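Local coordinates for hypothetical protein AF1796 (Archaeoglobus fulgidus, PDB 1VIM) that is of unknown function but, as an SIS-family protein of the PHI subfamily, probably binds a carbohydrate derivative and acts as an isomerase, at residues Leu34-Glu39 with Val136-Lys141; Phe51-Gly56 with Thr103-Ile108. All coordinates share one frame; numbering follows the deposited sequence.

Interaction 1: residues Leu34-Glu39 with Val136-Lys141; sequences LETVGE and VVMVVK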
# COMPACT_ATOMS: atom_id res chain seq x y z
N LEU A 34 -17.66 -3.67 28.80
CA LEU A 34 -18.28 -4.77 28.07
C LEU A 34 -19.56 -4.33 27.35
O LEU A 34 -19.90 -4.88 26.32
CB LEU A 34 -18.57 -5.95 29.02
CG LEU A 34 -17.32 -6.54 29.66
CD1 LEU A 34 -17.67 -7.57 30.74
CD2 LEU A 34 -16.45 -7.18 28.59
N GLU A 35 -20.24 -3.34 27.91
CA GLU A 35 -21.45 -2.77 27.29
C GLU A 35 -21.05 -2.14 25.96
O GLU A 35 -21.70 -2.33 24.92
CB GLU A 35 -22.06 -1.70 28.21
CG GLU A 35 -22.77 -2.24 29.44
CD GLU A 35 -23.23 -1.14 30.39
OE1 GLU A 35 -24.01 -0.26 29.97
OE2 GLU A 35 -22.81 -1.16 31.57
N THR A 36 -19.95 -1.39 25.98
CA THR A 36 -19.47 -0.75 24.77
C THR A 36 -19.00 -1.77 23.72
O THR A 36 -19.25 -1.61 22.54
CB THR A 36 -18.36 0.25 25.12
OG1 THR A 36 -18.87 1.16 26.11
CG2 THR A 36 -18.11 1.14 23.96
N VAL A 37 -18.35 -2.84 24.16
CA VAL A 37 -18.00 -3.91 23.25
C VAL A 37 -19.27 -4.42 22.55
O VAL A 37 -19.27 -4.57 21.34
CB VAL A 37 -17.31 -5.06 23.99
CG1 VAL A 37 -17.18 -6.29 23.09
CG2 VAL A 37 -15.94 -4.60 24.52
N GLY A 38 -20.33 -4.67 23.31
CA GLY A 38 -21.58 -5.11 22.70
C GLY A 38 -22.13 -4.14 21.67
O GLY A 38 -22.63 -4.57 20.61
N GLU A 39 -22.07 -2.83 21.97
CA GLU A 39 -22.57 -1.79 21.05
C GLU A 39 -21.74 -1.77 19.77
O GLU A 39 -22.27 -1.60 18.66
CB GLU A 39 -22.54 -0.41 21.71
CG GLU A 39 -23.54 -0.24 22.84
CD GLU A 39 -23.23 0.95 23.73
OE1 GLU A 39 -22.29 1.72 23.41
OE2 GLU A 39 -23.93 1.12 24.76
N VAL A 136 -20.20 5.17 18.87
CA VAL A 136 -19.69 4.28 19.91
C VAL A 136 -18.24 4.66 20.11
O VAL A 136 -17.46 4.75 19.14
CB VAL A 136 -19.77 2.79 19.49
CG1 VAL A 136 -19.09 1.91 20.50
CG2 VAL A 136 -21.23 2.36 19.31
N VAL A 137 -17.88 4.94 21.36
CA VAL A 137 -16.52 5.30 21.74
C VAL A 137 -15.96 4.11 22.50
O VAL A 137 -16.36 3.84 23.64
CB VAL A 137 -16.51 6.56 22.61
CG1 VAL A 137 -15.09 6.91 23.06
CG2 VAL A 137 -17.20 7.71 21.87
N MET A 138 -15.07 3.36 21.84
CA MET A 138 -14.47 2.18 22.42
C MET A 138 -13.12 2.56 23.00
O MET A 138 -12.14 2.75 22.26
CB MET A 138 -14.39 1.09 21.34
CG MET A 138 -13.87 -0.24 21.80
SD MET A 138 -15.06 -1.11 22.89
CE MET A 138 -14.12 -1.20 24.33
N VAL A 139 -13.09 2.75 24.32
CA VAL A 139 -11.90 3.28 24.96
C VAL A 139 -10.91 2.18 25.23
O VAL A 139 -11.21 1.20 25.91
CB VAL A 139 -12.25 4.01 26.25
CG1 VAL A 139 -10.98 4.56 26.88
CG2 VAL A 139 -13.23 5.15 25.96
N VAL A 140 -9.74 2.32 24.63
CA VAL A 140 -8.62 1.43 24.84
C VAL A 140 -7.46 2.34 25.17
O VAL A 140 -6.99 3.07 24.31
CB VAL A 140 -8.31 0.58 23.57
CG1 VAL A 140 -7.15 -0.32 23.82
CG2 VAL A 140 -9.57 -0.26 23.17
N LYS A 141 -7.04 2.36 26.43
CA LYS A 141 -5.98 3.29 26.88
C LYS A 141 -4.61 2.90 26.40
O LYS A 141 -4.29 1.72 26.32
CB LYS A 141 -5.88 3.30 28.41
CG LYS A 141 -7.16 3.55 29.13
CD LYS A 141 -7.69 4.94 28.82
CE LYS A 141 -6.91 6.02 29.54
NZ LYS A 141 -7.00 7.35 28.86

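Interaction 2: residues Phe51-Gly56 with Thr103-Ile108; sequences FVIGAG and TSVVNI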
# COMPACT_ATOMS: atom_id res chain seq x y z
N PHE A 51 -16.16 0.12 6.98
CA PHE A 51 -14.97 0.77 6.46
C PHE A 51 -14.04 1.00 7.63
O PHE A 51 -14.52 1.34 8.74
CB PHE A 51 -15.34 2.12 5.84
CG PHE A 51 -16.14 2.02 4.55
CD1 PHE A 51 -17.44 1.52 4.53
CD2 PHE A 51 -15.59 2.49 3.35
CE1 PHE A 51 -18.16 1.45 3.33
CE2 PHE A 51 -16.31 2.45 2.17
CZ PHE A 51 -17.57 1.91 2.15
N VAL A 52 -12.73 0.85 7.42
CA VAL A 52 -11.78 1.08 8.52
C VAL A 52 -10.73 2.11 8.13
O VAL A 52 -10.37 2.24 6.94
CB VAL A 52 -11.07 -0.20 8.99
CG1 VAL A 52 -12.09 -1.29 9.30
CG2 VAL A 52 -10.03 -0.65 7.97
N ILE A 53 -10.24 2.86 9.13
CA ILE A 53 -9.18 3.83 8.86
C ILE A 53 -8.29 4.02 10.06
O ILE A 53 -8.78 4.07 11.20
CB ILE A 53 -9.75 5.20 8.39
CG1 ILE A 53 -8.60 6.17 8.03
CG2 ILE A 53 -10.65 5.83 9.47
CD1 ILE A 53 -9.06 7.43 7.37
N GLY A 54 -6.98 4.13 9.81
CA GLY A 54 -6.04 4.69 10.77
C GLY A 54 -4.87 5.26 10.00
O GLY A 54 -4.70 4.93 8.82
N ALA A 55 -4.11 6.13 10.64
CA ALA A 55 -2.92 6.69 10.02
C ALA A 55 -1.69 5.97 10.54
O ALA A 55 -1.65 5.53 11.67
CB ALA A 55 -2.80 8.16 10.35
N GLY A 56 -0.67 5.85 9.70
CA GLY A 56 0.60 5.28 10.16
C GLY A 56 0.43 3.89 10.75
O GLY A 56 -0.25 3.02 10.20
N THR A 103 -5.02 13.92 12.48
CA THR A 103 -5.70 14.86 11.61
C THR A 103 -6.43 14.18 10.45
O THR A 103 -7.61 14.45 10.19
CB THR A 103 -4.69 15.88 11.06
OG1 THR A 103 -4.00 16.46 12.18
CG2 THR A 103 -5.41 17.03 10.36
N SER A 104 -5.74 13.27 9.78
CA SER A 104 -6.36 12.64 8.62
C SER A 104 -7.59 11.82 9.01
O SER A 104 -8.60 11.84 8.31
CB SER A 104 -5.33 11.80 7.88
OG SER A 104 -4.85 10.80 8.74
N VAL A 105 -7.51 11.16 10.16
CA VAL A 105 -8.58 10.29 10.63
C VAL A 105 -9.78 11.13 11.07
O VAL A 105 -10.93 10.83 10.73
CB VAL A 105 -8.07 9.36 11.74
CG1 VAL A 105 -9.21 8.57 12.40
CG2 VAL A 105 -7.01 8.43 11.20
N VAL A 106 -9.52 12.24 11.77
CA VAL A 106 -10.60 13.14 12.15
C VAL A 106 -11.29 13.75 10.92
O VAL A 106 -12.52 13.77 10.83
CB VAL A 106 -10.05 14.23 13.09
CG1 VAL A 106 -11.04 15.39 13.27
CG2 VAL A 106 -9.70 13.62 14.46
N ASN A 107 -10.49 14.20 9.94
CA ASN A 107 -11.08 14.84 8.76
C ASN A 107 -11.94 13.85 7.96
O ASN A 107 -13.05 14.19 7.52
CB ASN A 107 -9.99 15.45 7.88
CG ASN A 107 -9.34 16.67 8.52
OD1 ASN A 107 -9.85 17.23 9.50
ND2 ASN A 107 -8.20 17.09 7.95
N ILE A 108 -11.43 12.64 7.75
CA ILE A 108 -12.17 11.61 7.03
C ILE A 108 -13.43 11.23 7.79
O ILE A 108 -14.50 11.08 7.18
CB ILE A 108 -11.29 10.35 6.85
CG1 ILE A 108 -10.19 10.59 5.82
CG2 ILE A 108 -12.12 9.11 6.53
CD1 ILE A 108 -10.62 10.70 4.38

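Interaction 1: residues Leu34-Glu39 with Val136-Lys141
Thr36, which meets Val136, Val137 and Met138 across this contact, gives its backbone N-H to Asp33 OD1, an oxygen that also takes a weak hydrogen bond from Glu35 N, so Asp33, just ahead of helix 34-46, receives N-H groups of its first turn. Toward the strand Thr36 presents carbon: CG2 is anti to the backbone N (OG1 has chi1 -54°), and this methyl comes within 3.2 Å of Val137 O, a tight touch but no hydrogen bond. The same methyl lies 3.7 Å from Val136 CG1. Val136 CG2 meets Glu39 CB at 3.9 Å, so Glu39 packs through the root of its side chain, and the residue as a whole is exposed. An alanine in place of Val136 would probably leave Thr36 CG2 and Glu39 CB without these methyl partners and open a gap beneath the helix, where Leu43 also packs. In Met138 SD lies 3.9 Å from Thr36 CG2 and CE 3.9 Å from Val37 CG2; its flexible thioether suits a seam that Phe169 of helix 160-181 also closes. The axes of segments 34-39 and 136-139 approach to 8.3 Å, with N-to-C directions 130° apart. Strand 136-139 makes backbone hydrogen bonds with strand 118-123, and none reaches segment 34-39; between these segments the join is van der Waals packing, mostly of methyl and thioether groups, which sets the helix against an outermost strand of the chain's parallel sheet.

Interaction 2: residues Phe51-Gly56 with Thr103-Ile108
Ile53, in strand 50-53, reaches helix 103-115 with CD1, which in the conformer described lies 3.6 Å from Ile108 CG2 and also touches CB and CG1 of that residue. Its CG1 is anti to the backbone N (chi1 -176°), pointing out from the sheet, and packs more loosely, 4.2 Å from Val105 CG2; a second conformer is modelled, so this detail may vary. Gly54 follows with its bare backbone: CA lies 3.9 Å from Val105 CG2. The same valine methyl meets Ala55 N at 3.7 Å, so a beta-branched residue on the helix, which also touches Leu130 of helix 129-133, is pressed against main chain, and the small side chain of Ala55 stands beside it. Ala55 CB is also 3.7 Å from Ser104 OG, a hydroxyl that makes a weak hydrogen bond to Glu196 O of the second subunit. The glycine-bearing loop then continues toward helix 56-71. With no hydrogen bond across it, the fit between segments 51-56 and 103-108 rests on van der Waals packing, while Ser104 carries polarity to the subunit boundary.

Overall arrangement
Both contacts pack a helix against the same parallel sheet of the SIS domain's alpha-beta-alpha sandwich, and neither has a hydrogen bond between its segments. Their centres are 19 Å apart, with no touching atoms. Interaction 1 is partly buried and meets an outermost strand within the chain, mixing hydrophobic groups with the aliphatic root of an exposed acidic residue. Interaction 2 is buried, on an inner strand, where a valine methyl of the helix reaches the main chain at Gly54 and Ala55, beside the Ile53-Ile108 packing. Helix 34-46 is followed in the chain by strand 50-53. Both contacts adjoin the second subunit, interaction 2 also through weak side-chain bonds of Thr103 and Ser104, and it meets the third and fourth subunits too.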